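Local coordinates for LPXTG-motif cell wall anchor domain protein (Mobiluncus mulieris, PDB 5U5O), which is part of a giant bacterial surface adhesin with Ig-like domains that carry intramolecular cross-links, which probably stiffen it, and probably helps the bacterium adhere to surfaces or cells, at residues Q125-G130 against V140-K145. Sequence-based numbering, arbitrary orientation.
Sequences QLWAEG and VTPKGK
W127 lays one face of its indole against V140. From CB the ring is carried by a chi1 of -65°, which sets CG anti to the carbonyl carbon. W127 CG lies 3.9 Å from V140 CG1. CD1 meets both methyls of V140. W127 NE1 lies 3.7 Å from V140 CB, a van der Waals contact that does not use the N-H. W127 CE2 makes the closest approach, 3.6 Å to V140 CG1. That methyl sits almost straight over the five-membered ring, 9° off its normal, which makes a CH-pi contact. At the far end of the indole, W127 CH2 reaches P142 CB at 3.8 Å, and CZ3 touches the same atom. P142 comes in obliquely there. A separate polar link lies at the surface. The extended chain of K143 brings K143 NZ to 2.8 Å from G130 O in a hydrogen bond. The donor is tilted 34° out of the carbonyl plane. The contact belongs to the T-Q ester bond domain. It joins the end of strand 118-127 to a two-stranded antiparallel hairpin, 132-135 with 140-142. Y132 of that hairpin also touches W127 and V140. Strand 118-127 pairs antiparallel with strands 43-52 and 150-178, and A45 packs on W127.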
ATOM      1  N   GLN A 125      -0.621 -19.839  16.804  1.00 14.48           N
ATOM      2  CA  GLN A 125      -0.708 -20.563  18.079  1.00 14.37           C
ATOM      3  C   GLN A 125      -0.515 -22.046  17.846  1.00 12.60           C
ATOM      4  O   GLN A 125      -0.905 -22.606  16.785  1.00 14.53           O
ATOM      5  CB  GLN A 125      -2.034 -20.300  18.790  1.00 14.53           C
ATOM      6  CG  GLN A 125      -2.383 -18.823  18.953  1.00 14.39           C
ATOM      7  CD  GLN A 125      -2.996 -18.227  17.676  1.00 14.54           C
ATOM      8  OE1 GLN A 125      -3.849 -18.847  17.055  1.00 16.01           O
ATOM      9  NE2 GLN A 125      -2.536 -17.042  17.274  1.00 15.93           N
ATOM     10  N   LEU A 126       0.049 -22.689  18.880  1.00 12.30           N
ATOM     11  CA  LEU A 126       0.316 -24.118  18.888  1.00 12.12           C
ATOM     12  C   LEU A 126      -0.439 -24.756  20.039  1.00 12.88           C
ATOM     13  O   LEU A 126      -0.252 -24.331  21.190  1.00 14.37           O
ATOM     14  CB  LEU A 126       1.820 -24.354  19.071  1.00 12.26           C
ATOM     15  CG  LEU A 126       2.318 -25.793  19.201  1.00 11.74           C
ATOM     16  CD1 LEU A 126       2.087 -26.565  17.912  1.00 11.51           C
ATOM     17  CD2 LEU A 126       3.785 -25.831  19.632  1.00 12.25           C
ATOM     18  N   TRP A 127      -1.188 -25.821  19.768  1.00 13.85           N
ATOM     19  CA  TRP A 127      -2.040 -26.500  20.736  1.00 13.23           C
ATOM     20  C   TRP A 127      -1.533 -27.939  20.872  1.00 12.69           C
ATOM     21  O   TRP A 127      -1.368 -28.657  19.878  1.00 15.41           O
ATOM     22  CB  TRP A 127      -3.508 -26.511  20.291  1.00 14.47           C
ATOM     23  CG  TRP A 127      -4.175 -25.174  20.211  1.00 16.50           C
ATOM     24  CD1 TRP A 127      -4.037 -24.250  19.214  1.00 16.13           C
ATOM     25  CD2 TRP A 127      -5.136 -24.637  21.124  1.00 17.27           C
ATOM     26  NE1 TRP A 127      -4.824 -23.166  19.470  1.00 16.92           N
ATOM     27  CE2 TRP A 127      -5.522 -23.373  20.627  1.00 17.51           C
ATOM     28  CE3 TRP A 127      -5.711 -25.098  22.317  1.00 18.84           C
ATOM     29  CZ2 TRP A 127      -6.447 -22.561  21.280  1.00 18.85           C
ATOM     30  CZ3 TRP A 127      -6.628 -24.289  22.968  1.00 20.95           C
ATOM     31  CH2 TRP A 127      -6.986 -23.028  22.448  1.00 21.37           C
ATOM     32  N   ALA A 128      -1.282 -28.373  22.109  1.00 13.31           N
ATOM     33  CA  ALA A 128      -0.861 -29.757  22.348  1.00 12.34           C
ATOM     34  C   ALA A 128      -1.997 -30.749  22.119  1.00 14.04           C
ATOM     35  O   ALA A 128      -3.174 -30.413  22.223  1.00 15.56           O
ATOM     36  CB  ALA A 128      -0.319 -29.933  23.758  1.00 12.67           C
ATOM     37  N   GLU A 129      -1.607 -31.976  21.829  1.00 14.25           N
ATOM     38  CA  GLU A 129      -2.552 -33.069  21.630  1.00 14.80           C
ATOM     39  C   GLU A 129      -3.519 -33.156  22.848  1.00 14.97           C
ATOM     40  O   GLU A 129      -3.102 -33.009  23.999  1.00 17.78           O
ATOM     41  CB  GLU A 129      -1.767 -34.371  21.445  1.00 14.38           C
ATOM     42  CG  GLU A 129      -2.586 -35.521  20.894  1.00 15.19           C
ATOM     43  CD  GLU A 129      -1.774 -36.780  20.667  1.00 18.77           C
ATOM     44  OE1 GLU A 129      -0.663 -36.708  20.105  1.00 19.24           O
ATOM     45  OE2 GLU A 129      -2.260 -37.868  21.051  1.00 29.66           O
ATOM     46  N   GLY A 130      -4.813 -33.279  22.554  1.00 15.75           N
ATOM     47  CA  GLY A 130      -5.851 -33.427  23.574  1.00 20.75           C
ATOM     48  C   GLY A 130      -6.401 -32.162  24.214  1.00 21.12           C
ATOM     49  O   GLY A 130      -7.321 -32.241  25.040  1.00 24.58           O
ATOM     50  N   VAL A 140      -9.240 -23.193  16.012  1.00 22.42           N
ATOM     51  CA  VAL A 140      -9.197 -24.262  16.996  1.00 22.00           C
ATOM     52  C   VAL A 140     -10.199 -23.901  18.094  1.00 24.84           C
ATOM     53  O   VAL A 140     -10.168 -22.787  18.626  1.00 26.97           O
ATOM     54  CB  VAL A 140      -7.779 -24.394  17.597  1.00 20.04           C
ATOM     55  CG1 VAL A 140      -7.731 -25.464  18.688  1.00 20.81           C
ATOM     56  CG2 VAL A 140      -6.749 -24.703  16.509  1.00 17.62           C
ATOM     57  N   THR A 141     -11.074 -24.846  18.431  1.00 25.40           N
ATOM     58  CA  THR A 141     -12.017 -24.687  19.541  1.00 29.01           C
ATOM     59  C   THR A 141     -11.363 -25.269  20.794  1.00 29.43           C
ATOM     60  O   THR A 141     -10.987 -26.442  20.790  1.00 31.89           O
ATOM     61  CB  THR A 141     -13.334 -25.439  19.270  1.00 28.51           C
ATOM     62  OG1 THR A 141     -13.853 -25.032  18.001  1.00 37.21           O
ATOM     63  CG2 THR A 141     -14.379 -25.148  20.352  1.00 33.84           C
ATOM     64  N   PRO A 142     -11.223 -24.462  21.868  1.00 32.03           N
ATOM     65  CA  PRO A 142     -10.661 -25.023  23.100  1.00 33.48           C
ATOM     66  C   PRO A 142     -11.630 -25.932  23.852  1.00 38.14           C
ATOM     67  O   PRO A 142     -12.825 -25.988  23.535  1.00 39.29           O
ATOM     68  CB  PRO A 142     -10.351 -23.782  23.942  1.00 32.95           C
ATOM     69  CG  PRO A 142     -11.280 -22.735  23.446  1.00 35.02           C
ATOM     70  CD  PRO A 142     -11.479 -23.015  21.988  1.00 32.99           C
ATOM     71  N   LYS A 143     -11.094 -26.646  24.835  1.00 38.22           N
ATOM     72  CA  LYS A 143     -11.900 -27.377  25.805  1.00 37.87           C
ATOM     73  C   LYS A 143     -12.115 -26.440  26.975  1.00 40.81           C
ATOM     74  O   LYS A 143     -11.243 -26.313  27.838  1.00 41.80           O
ATOM     75  CB  LYS A 143     -11.188 -28.638  26.266  1.00 38.52           C
ATOM     76  CG  LYS A 143     -10.988 -29.649  25.161  1.00 35.49           C
ATOM     77  CD  LYS A 143     -10.605 -30.997  25.725  1.00 34.56           C
ATOM     78  CE  LYS A 143     -10.485 -32.023  24.621  1.00 33.16           C
ATOM     79  NZ  LYS A 143      -9.954 -33.305  25.148  1.00 32.54           N
ATOM     80  N   GLY A 144     -13.256 -25.757  26.976  1.00 43.62           N
ATOM     81  CA  GLY A 144     -13.573 -24.777  28.007  1.00 45.49           C
ATOM     82  C   GLY A 144     -12.532 -23.675  28.085  1.00 46.76           C
ATOM     83  O   GLY A 144     -12.418 -22.853  27.171  1.00 46.57           O
ATOM     84  N   LYS A 145     -11.748 -23.689  29.163  1.00 44.74           N
ATOM     85  CA  LYS A 145     -10.743 -22.656  29.421  1.00 42.12           C
ATOM     86  C   LYS A 145      -9.361 -22.957  28.839  1.00 37.38           C
ATOM     87  O   LYS A 145      -8.446 -22.156  29.032  1.00 38.16           O
ATOM     88  CB  LYS A 145     -10.602 -22.435  30.930  1.00 44.96           C
TER